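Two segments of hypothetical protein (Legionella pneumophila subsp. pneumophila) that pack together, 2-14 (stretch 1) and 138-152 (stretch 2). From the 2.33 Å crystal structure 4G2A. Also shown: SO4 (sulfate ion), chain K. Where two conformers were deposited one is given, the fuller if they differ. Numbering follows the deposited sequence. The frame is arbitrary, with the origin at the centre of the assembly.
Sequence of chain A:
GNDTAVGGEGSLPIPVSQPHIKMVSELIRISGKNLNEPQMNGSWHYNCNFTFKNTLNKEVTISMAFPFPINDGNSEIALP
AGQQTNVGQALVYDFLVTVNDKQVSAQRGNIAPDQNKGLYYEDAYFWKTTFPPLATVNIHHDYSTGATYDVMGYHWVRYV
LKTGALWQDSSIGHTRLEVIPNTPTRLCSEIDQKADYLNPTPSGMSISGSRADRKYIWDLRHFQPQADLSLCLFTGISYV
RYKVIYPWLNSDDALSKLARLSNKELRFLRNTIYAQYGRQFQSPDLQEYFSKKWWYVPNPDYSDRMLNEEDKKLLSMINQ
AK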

ATOM      1  N   ASN A   2      19.134  -3.745  -3.432  1.00 50.37           N
ATOM      2  CA  ASN A   2      17.916  -3.046  -3.015  1.00 49.12           C
ATOM      3  C   ASN A   2      16.691  -3.971  -3.049  1.00 48.10           C
ATOM      4  O   ASN A   2      16.091  -4.198  -4.107  1.00 47.08           O
ATOM      5  N   ASP A   3      16.316  -4.470  -1.850  1.00 41.11           N
ATOM      6  CA  ASP A   3      15.209  -5.388  -1.607  1.00 39.09           C
ATOM      7  C   ASP A   3      13.847  -4.753  -1.868  1.00 38.07           C
ATOM      8  O   ASP A   3      12.938  -5.415  -2.367  1.00 38.18           O
ATOM      9  N   THR A   4      13.696  -3.501  -1.470  1.00 30.35           N
ATOM     10  CA  THR A   4      12.434  -2.791  -1.530  1.00 29.06           C
ATOM     11  C   THR A   4      12.524  -1.500  -2.326  1.00 30.74           C
ATOM     12  O   THR A   4      13.442  -0.702  -2.108  1.00 32.10           O
ATOM     13  N   ALA A   5      11.541  -1.276  -3.210  1.00 23.88           N
ATOM     14  CA  ALA A   5      11.389   0.012  -3.862  1.00 22.64           C
ATOM     15  C   ALA A   5      10.349   0.762  -3.030  1.00 27.16           C
ATOM     16  O   ALA A   5       9.164   0.406  -3.027  1.00 26.78           O
ATOM     17  N   VAL A   6      10.838   1.707  -2.216  1.00 23.80           N
ATOM     18  CA  VAL A   6      10.100   2.537  -1.265  1.00 23.01           C
ATOM     19  C   VAL A   6       9.282   3.592  -2.031  1.00 26.90           C
ATOM     20  O   VAL A   6       9.830   4.350  -2.856  1.00 26.73           O
ATOM     21  N   GLY A   7       7.970   3.606  -1.753  1.00 22.11           N
ATOM     22  CA  GLY A   7       7.022   4.500  -2.404  1.00 21.96           C
ATOM     23  C   GLY A   7       6.426   5.616  -1.563  1.00 26.02           C
ATOM     24  O   GLY A   7       5.814   6.536  -2.110  1.00 25.10           O
ATOM     25  N   GLY A   8       6.603   5.551  -0.251  1.00 24.11           N
ATOM     26  CA  GLY A   8       6.038   6.531   0.676  1.00 24.03           C
ATOM     27  C   GLY A   8       4.841   5.962   1.404  1.00 27.81           C
ATOM     28  O   GLY A   8       4.359   4.876   1.071  1.00 26.68           O
ATOM     29  N   GLU A   9       4.374   6.671   2.429  1.00 25.52           N
ATOM     30  CA  GLU A   9       3.242   6.211   3.233  1.00 25.31           C
ATOM     31  C   GLU A   9       2.534   7.377   3.930  1.00 30.51           C
ATOM     32  O   GLU A   9       3.079   8.484   4.031  1.00 31.26           O
ATOM     33  N   GLY A  10       1.334   7.094   4.416  1.00 25.63           N
ATOM     34  CA  GLY A  10       0.544   8.051   5.163  1.00 25.28           C
ATOM     35  C   GLY A  10       0.842   8.035   6.650  1.00 27.80           C
ATOM     36  O   GLY A  10       1.418   7.079   7.184  1.00 26.78           O
ATOM     37  N   SER A  11       0.495   9.129   7.315  1.00 23.73           N
ATOM     38  CA  SER A  11       0.722   9.283   8.751  1.00 24.01           C
ATOM     39  C   SER A  11      -0.373  10.137   9.359  1.00 27.87           C
ATOM     40  O   SER A  11      -0.901  11.032   8.679  1.00 26.42           O
ATOM     41  N   LEU A  12      -0.717   9.863  10.630  1.00 24.62           N
ATOM     42  CA  LEU A  12      -1.669  10.689  11.387  1.00 25.55           C
ATOM     43  C   LEU A  12      -1.077  12.100  11.568  1.00 31.20           C
ATOM     44  O   LEU A  12       0.157  12.198  11.644  1.00 31.72           O
ATOM     45  N   PRO A  13      -1.871  13.190  11.694  1.00 27.77           N
ATOM     46  CA  PRO A  13      -1.256  14.477  12.061  1.00 27.74           C
ATOM     47  C   PRO A  13      -0.741  14.358  13.491  1.00 32.79           C
ATOM     48  O   PRO A  13      -1.275  13.558  14.271  1.00 32.80           O
ATOM     49  N   ILE A  14       0.321  15.081  13.835  1.00 29.78           N
ATOM     50  CA  ILE A  14       0.829  14.979  15.194  1.00 29.38           C
ATOM     51  C   ILE A  14       1.005  16.375  15.799  1.00 34.98           C
ATOM     52  O   ILE A  14       1.248  17.327  15.060  1.00 34.67           O
ATOM     53  N   ASN A 138     -12.012  20.332  12.418  1.00 34.61           N
ATOM     54  CA  ASN A 138     -11.923  19.337  11.356  1.00 33.14           C
ATOM     55  C   ASN A 138     -10.603  19.511  10.591  1.00 36.79           C
ATOM     56  O   ASN A 138     -10.268  20.630  10.181  1.00 36.75           O
ATOM     57  N   ILE A 139      -9.840  18.413  10.443  1.00 31.93           N
ATOM     58  CA  ILE A 139      -8.592  18.394   9.685  1.00 30.43           C
ATOM     59  C   ILE A 139      -8.791  17.424   8.544  1.00 32.55           C
ATOM     60  O   ILE A 139      -9.291  16.329   8.760  1.00 31.48           O
ATOM     61  N   HIS A 140      -8.442  17.846   7.324  1.00 29.47           N
ATOM     62  CA  HIS A 140      -8.511  17.010   6.129  1.00 27.78           C
ATOM     63  C   HIS A 140      -7.180  17.029   5.380  1.00 29.30           C
ATOM     64  O   HIS A 140      -6.587  18.086   5.192  1.00 28.74           O
ATOM     65  N   HIS A 141      -6.727  15.838   4.977  1.00 25.23           N
ATOM     66  CA  HIS A 141      -5.525  15.574   4.207  1.00 24.04           C
ATOM     67  C   HIS A 141      -5.892  14.972   2.861  1.00 28.80           C
ATOM     68  O   HIS A 141      -6.832  14.176   2.751  1.00 28.35           O
ATOM     69  N   ASP A 142      -5.143  15.359   1.840  1.00 25.44           N
ATOM     70  CA  ASP A 142      -5.275  14.857   0.477  1.00 26.19           C
ATOM     71  C   ASP A 142      -3.868  14.869  -0.087  1.00 30.67           C
ATOM     72  O   ASP A 142      -3.215  15.910  -0.078  1.00 31.80           O
ATOM     73  N   TYR A 143      -3.368  13.694  -0.466  1.00 26.01           N
ATOM     74  CA  TYR A 143      -2.032  13.518  -1.016  1.00 25.73           C
ATOM     75  C   TYR A 143      -1.935  12.139  -1.677  1.00 28.66           C
ATOM     76  O   TYR A 143      -2.846  11.318  -1.552  1.00 26.67           O
ATOM     77  N   SER A 144      -0.814  11.898  -2.363  1.00 25.55           N
ATOM     78  CA  SER A 144      -0.504  10.634  -3.030  1.00 24.56           C
ATOM     79  C   SER A 144       0.881  10.181  -2.663  1.00 26.03           C
ATOM     80  O   SER A 144       1.693  10.978  -2.216  1.00 24.35           O
ATOM     81  N   THR A 145       1.157   8.906  -2.876  1.00 23.76           N
ATOM     82  CA  THR A 145       2.475   8.287  -2.692  1.00 23.57           C
ATOM     83  C   THR A 145       2.656   7.329  -3.852  1.00 27.34           C
ATOM     84  O   THR A 145       1.694   7.079  -4.587  1.00 27.51           O
ATOM     85  N   GLY A 146       3.848   6.766  -3.973  1.00 23.11           N
ATOM     86  CA  GLY A 146       4.126   5.690  -4.910  1.00 23.03           C
ATOM     87  C   GLY A 146       3.671   4.387  -4.272  1.00 29.42           C
ATOM     88  O   GLY A 146       3.242   4.366  -3.103  1.00 29.25           O
ATOM     89  N   ALA A 147       3.710   3.289  -5.033  1.00 26.45           N
ATOM     90  CA  ALA A 147       3.266   2.029  -4.469  1.00 25.81           C
ATOM     91  C   ALA A 147       4.465   1.134  -4.198  1.00 29.68           C
ATOM     92  O   ALA A 147       5.054   0.561  -5.120  1.00 29.87           O
ATOM     93  N   THR A 148       4.843   1.066  -2.910  1.00 24.94           N
ATOM     94  CA  THR A 148       5.934   0.267  -2.369  1.00 25.00           C
ATOM     95  C   THR A 148       5.804  -1.187  -2.856  1.00 30.19           C
ATOM     96  O   THR A 148       4.714  -1.766  -2.877  1.00 29.67           O
ATOM     97  N   TYR A 149       6.931  -1.751  -3.264  1.00 26.22           N
ATOM     98  CA  TYR A 149       6.988  -3.115  -3.721  1.00 25.53           C
ATOM     99  C   TYR A 149       8.387  -3.685  -3.423  1.00 27.54           C
ATOM    100  O   TYR A 149       9.346  -2.934  -3.273  1.00 25.51           O
ATOM    101  N   ASP A 150       8.495  -5.010  -3.316  1.00 25.56           N
ATOM    102  CA  ASP A 150       9.777  -5.620  -2.994  1.00 26.23           C
ATOM    103  C   ASP A 150      10.099  -6.841  -3.870  1.00 29.53           C
ATOM    104  O   ASP A 150       9.261  -7.282  -4.669  1.00 27.86           O
ATOM    105  N   VAL A 151      11.332  -7.366  -3.696  1.00 27.40           N
ATOM    106  CA  VAL A 151      11.938  -8.504  -4.409  1.00 28.82           C
ATOM    107  C   VAL A 151      11.208  -9.858  -4.152  1.00 35.69           C
ATOM    108  O   VAL A 151      11.562 -10.840  -4.797  1.00 38.36           O
HETATM  109  N   MSE A 152      10.218  -9.909  -3.231  1.00 32.90           N
HETATM  110  CA  MSE A 152       9.413 -11.094  -2.912  0.50 33.71           C
HETATM  111  C   MSE A 152       8.110 -11.051  -3.704  1.00 36.50           C
HETATM  112  O   MSE A 152       7.345 -12.021  -3.712  1.00 36.60           O
TER

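The most unusual feature of this contact is a side chain that does backbone work. Beyond the antiparallel pair of A5 and Y149, T148, in the m rotamer, offers its OG1 to the amide of G7, and the hydrogen bond from G7 N to T148 OG1 is 2.8 Å long. The backbone then takes over again, G146 N donating to G7 O at 2.7 Å. Between these two bonds there is no room for a side chain on G7: an ideal CB would lie 2.7 Å from G146 C and 2.8 Å from T148 N. G8 is glycine for a local reason as well, since at its backbone angles a CB would jam against the carbonyl oxygen of G7.

Water fills what the backbones leave open. Water 1 accepts from T148 N at 2.9 Å and lies 2.8 Å from G146 O and 3.2 Å from G8 O, while water 2 joins G8 O, at 3.1 Å, to T148 OG1, at 2.9 Å. T145, a p rotamer pointing toward stretch 1, brings its CB to 3.5 Å from G7 O; its OG1 is turned to its own strand, donating to G146 O at 3.1 Å.

In the regular sheet, A5 and Y149 form the hydrogen-bonded pair and share a face. With chi1 p, the tyrosine ring lies beneath the alanine methyl: A5 CB sits 3.6 Å from the centroid of the Y149 ring, over its face, a CH-pi contact. On the face of T4 and D150 the packing is looser. T4, m, sets its CG2 3.8 Å from T148 CG2, and its OG1 is 3.8 Å from D150 CB. D150, p, uses OD1 to accept from M152 N at 3.2 Å. At the exposed end V151, m, points toward stretch 1, its CG2 4.1 Å from D3 CB. Nearby a sulfate, probably from the crystallisation liquor, accepts from N2 ND2 at 3.0 Å through its O1.

At the other end, alternate residues I139, H141, Y143 and T145 point toward stretch 1. Y143, p, reaches G10 edge-on, with OH 3.1 Å from G10 CA; an ideal CB on G10 would clash with that hydroxyl at 2.6 Å. Water 3 ties the buried polar atoms together, at 2.8 Å from S11 O, 2.8 Å from H141 ND1 and 2.9 Å from Y143 OH. P13 closes the row, its CG 3.8 Å from H141 CE1 and 4.4 Å from I139 CG2.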

ATOM      1  CB  ASN A   2      17.666  -1.792  -3.870  1.00 55.41           C
ATOM      2  CG  ASN A   2      18.274  -0.527  -3.313  1.00 93.16           C
ATOM      3  OD1 ASN A   2      18.829   0.297  -4.055  1.00 94.02           O
ATOM      4  ND2 ASN A   2      18.163  -0.323  -2.000  1.00 83.87           N
ATOM      5  CB  ASP A   3      15.242  -5.880  -0.145  1.00 40.82           C
ATOM      6  CG  ASP A   3      16.412  -6.762   0.254  1.00 55.66           C
ATOM      7  OD1 ASP A   3      17.199  -7.166  -0.653  1.00 57.10           O
ATOM      8  OD2 ASP A   3      16.537  -7.072   1.478  1.00 60.08           O
ATOM      9  CB  THR A   4      11.992  -2.473  -0.070  1.00 35.83           C
ATOM     10  OG1 THR A   4      11.984  -3.685   0.679  1.00 41.77           O
ATOM     11  CG2 THR A   4      10.614  -1.773   0.028  1.00 29.81           C
ATOM     12  CB  ALA A   5      10.975  -0.146  -5.308  1.00 23.42           C
ATOM     13  CB  VAL A   6      11.091   3.154  -0.226  1.00 28.31           C
ATOM     14  CG1 VAL A   6      10.391   4.118   0.728  1.00 28.27           C
ATOM     15  CG2 VAL A   6      11.787   2.057   0.572  1.00 27.89           C
ATOM     16  CB  GLU A   9       3.684   5.153   4.275  1.00 26.62           C
ATOM     17  CG  GLU A   9       4.752   5.581   5.290  1.00 34.13           C
ATOM     18  CD  GLU A   9       4.792   4.752   6.570  1.00 60.77           C
ATOM     19  OE1 GLU A   9       3.765   4.122   6.923  1.00 59.68           O
ATOM     20  OE2 GLU A   9       5.832   4.782   7.261  1.00 46.54           O
ATOM     21  CB  SER A  11       2.081   9.933   9.016  1.00 27.00           C
ATOM     22  OG  SER A  11       3.178   9.044   8.873  1.00 33.83           O
ATOM     23  CB  LEU A  12      -1.940  10.085  12.803  1.00 25.48           C
ATOM     24  CG  LEU A  12      -2.922   8.939  12.950  1.00 29.11           C
ATOM     25  CD1 LEU A  12      -3.017   8.527  14.384  1.00 29.52           C
ATOM     26  CD2 LEU A  12      -4.318   9.307  12.443  1.00 30.31           C
ATOM     27  CB  PRO A  13      -2.411  15.494  11.958  1.00 29.69           C
ATOM     28  CG  PRO A  13      -3.594  14.751  11.467  1.00 33.60           C
ATOM     29  CD  PRO A  13      -3.343  13.286  11.710  1.00 29.51           C
ATOM     30  CB  ILE A  14       2.137  14.140  15.260  1.00 31.90           C
ATOM     31  CG1 ILE A  14       3.269  14.736  14.428  1.00 31.94           C
ATOM     32  CG2 ILE A  14       1.892  12.693  14.891  1.00 31.93           C
ATOM     33  CD1 ILE A  14       4.485  14.952  15.208  1.00 38.87           C
ATOM     34  CB  ASN A 138     -13.103  19.458  10.405  1.00 29.18           C
ATOM     35  CG  ASN A 138     -13.272  18.212   9.573  1.00 39.90           C
ATOM     36  OD1 ASN A 138     -13.815  17.216  10.037  1.00 32.66           O
ATOM     37  ND2 ASN A 138     -12.764  18.220   8.350  1.00 26.67           N
ATOM     38  CB  ILE A 139      -7.300  18.082  10.540  1.00 32.58           C
ATOM     39  CG1 ILE A 139      -7.067  19.131  11.691  1.00 33.20           C
ATOM     40  CG2 ILE A 139      -6.033  17.938   9.648  1.00 30.44           C
ATOM     41  CD1 ILE A 139      -6.875  20.624  11.279  1.00 35.92           C
ATOM     42  CB  HIS A 140      -9.662  17.411   5.190  1.00 29.03           C
ATOM     43  CG  HIS A 140      -9.827  16.461   4.041  1.00 31.61           C
ATOM     44  ND1 HIS A 140      -9.274  16.722   2.807  1.00 33.40           N
ATOM     45  CD2 HIS A 140     -10.426  15.252   4.002  1.00 33.15           C
ATOM     46  CE1 HIS A 140      -9.581  15.682   2.048  1.00 32.71           C
ATOM     47  NE2 HIS A 140     -10.265  14.769   2.725  1.00 32.90           N
ATOM     48  CB  HIS A 141      -4.593  14.607   4.946  1.00 23.35           C
ATOM     49  CG  HIS A 141      -3.870  15.187   6.112  1.00 26.90           C
ATOM     50  ND1 HIS A 141      -3.091  14.393   6.940  1.00 28.42           N
ATOM     51  CD2 HIS A 141      -3.840  16.458   6.577  1.00 29.76           C
ATOM     52  CE1 HIS A 141      -2.607  15.202   7.865  1.00 27.81           C
ATOM     53  NE2 HIS A 141      -3.033  16.455   7.687  1.00 29.05           N
ATOM     54  CB  ASP A 142      -6.276  15.695  -0.356  1.00 28.86           C
ATOM     55  CG  ASP A 142      -6.435  15.332  -1.825  1.00 44.41           C
ATOM     56  OD1 ASP A 142      -5.780  14.371  -2.279  1.00 43.21           O
ATOM     57  OD2 ASP A 142      -7.184  16.041  -2.533  1.00 58.84           O
ATOM     58  CB  TYR A 143      -0.941  13.702   0.070  1.00 25.81           C
ATOM     59  CG  TYR A 143      -1.101  12.787   1.266  1.00 26.83           C
ATOM     60  CD1 TYR A 143      -1.929  13.135   2.331  1.00 29.07           C
ATOM     61  CD2 TYR A 143      -0.375  11.606   1.365  1.00 25.93           C
ATOM     62  CE1 TYR A 143      -2.070  12.303   3.438  1.00 28.45           C
ATOM     63  CE2 TYR A 143      -0.491  10.779   2.476  1.00 26.14           C
ATOM     64  CZ  TYR A 143      -1.351  11.124   3.503  1.00 30.05           C
ATOM     65  OH  TYR A 143      -1.470  10.309   4.592  1.00 28.20           O
ATOM     66  CB  SER A 144      -0.598  10.791  -4.549  1.00 28.38           C
ATOM     67  OG  SER A 144      -1.939  11.065  -4.911  1.00 45.12           O
ATOM     68  CB  THR A 145       2.591   7.549  -1.323  1.00 27.03           C
ATOM     69  OG1 THR A 145       1.759   6.390  -1.334  1.00 25.59           O
ATOM     70  CG2 THR A 145       2.269   8.429  -0.119  1.00 22.60           C
ATOM     71  CB  ALA A 147       2.253   1.358  -5.378  1.00 26.93           C
ATOM     72  CB  THR A 148       5.953   0.399  -0.812  1.00 25.60           C
ATOM     73  OG1 THR A 148       6.263   1.744  -0.520  1.00 24.47           O
ATOM     74  CG2 THR A 148       7.021  -0.447  -0.132  1.00 21.61           C
ATOM     75  CB  TYR A 149       6.576  -3.227  -5.215  1.00 26.33           C
ATOM     76  CG  TYR A 149       7.536  -2.576  -6.185  1.00 27.51           C
ATOM     77  CD1 TYR A 149       7.402  -1.236  -6.536  1.00 29.36           C
ATOM     78  CD2 TYR A 149       8.562  -3.309  -6.779  1.00 28.20           C
ATOM     79  CE1 TYR A 149       8.284  -0.631  -7.433  1.00 30.51           C
ATOM     80  CE2 TYR A 149       9.451  -2.715  -7.671  1.00 29.43           C
ATOM     81  CZ  TYR A 149       9.299  -1.378  -8.006  1.00 37.52           C
ATOM     82  OH  TYR A 149      10.165  -0.799  -8.895  1.00 37.63           O
ATOM     83  CB  ASP A 150       9.851  -5.985  -1.496  1.00 27.65           C
ATOM     84  CG  ASP A 150       8.761  -6.898  -0.999  1.00 33.34           C
ATOM     85  OD1 ASP A 150       8.365  -7.827  -1.753  1.00 34.09           O
ATOM     86  OD2 ASP A 150       8.407  -6.790   0.188  1.00 39.28           O
ATOM     87  CB  VAL A 151      13.455  -8.621  -4.100  1.00 33.18           C
ATOM     88  CG1 VAL A 151      14.210  -7.427  -4.680  1.00 32.64           C
ATOM     89  CG2 VAL A 151      13.729  -8.759  -2.597  1.00 32.73           C
HETATM   90  CB  MSE A 152       9.123 -11.163  -1.398  0.50 36.57           C
HETATM   91  CG  MSE A 152      10.371 -11.056  -0.519  0.50 44.83           C
HETATM   92 SE   MSE A 152      11.466 -12.666  -0.517  0.38 55.30          SE
HETATM   93  CE  MSE A 152      12.601 -12.334  -1.991  0.50 52.10           C
TER
HETATM   94  S   SO4 K 410      16.752  -2.044   1.043  1.00 88.32           S
HETATM   95  O1  SO4 K 410      16.086  -1.539  -0.162  1.00 89.20           O
HETATM   96  O2  SO4 K 410      17.972  -2.776   0.673  1.00 87.88           O
HETATM   97  O3  SO4 K 410      17.116  -0.903   1.897  1.00 89.06           O
HETATM   98  O4  SO4 K 410      15.834  -2.932   1.767  1.00 87.77           O
HETATM   99  O   HOH W   1       3.379   2.607  -0.936  1.00 32.53           O
HETATM  100  O   HOH W   2       5.707   2.410   2.291  1.00 47.89           O
HETATM  101  O   HOH W   3      -2.825  11.627   6.758  1.00 24.24           O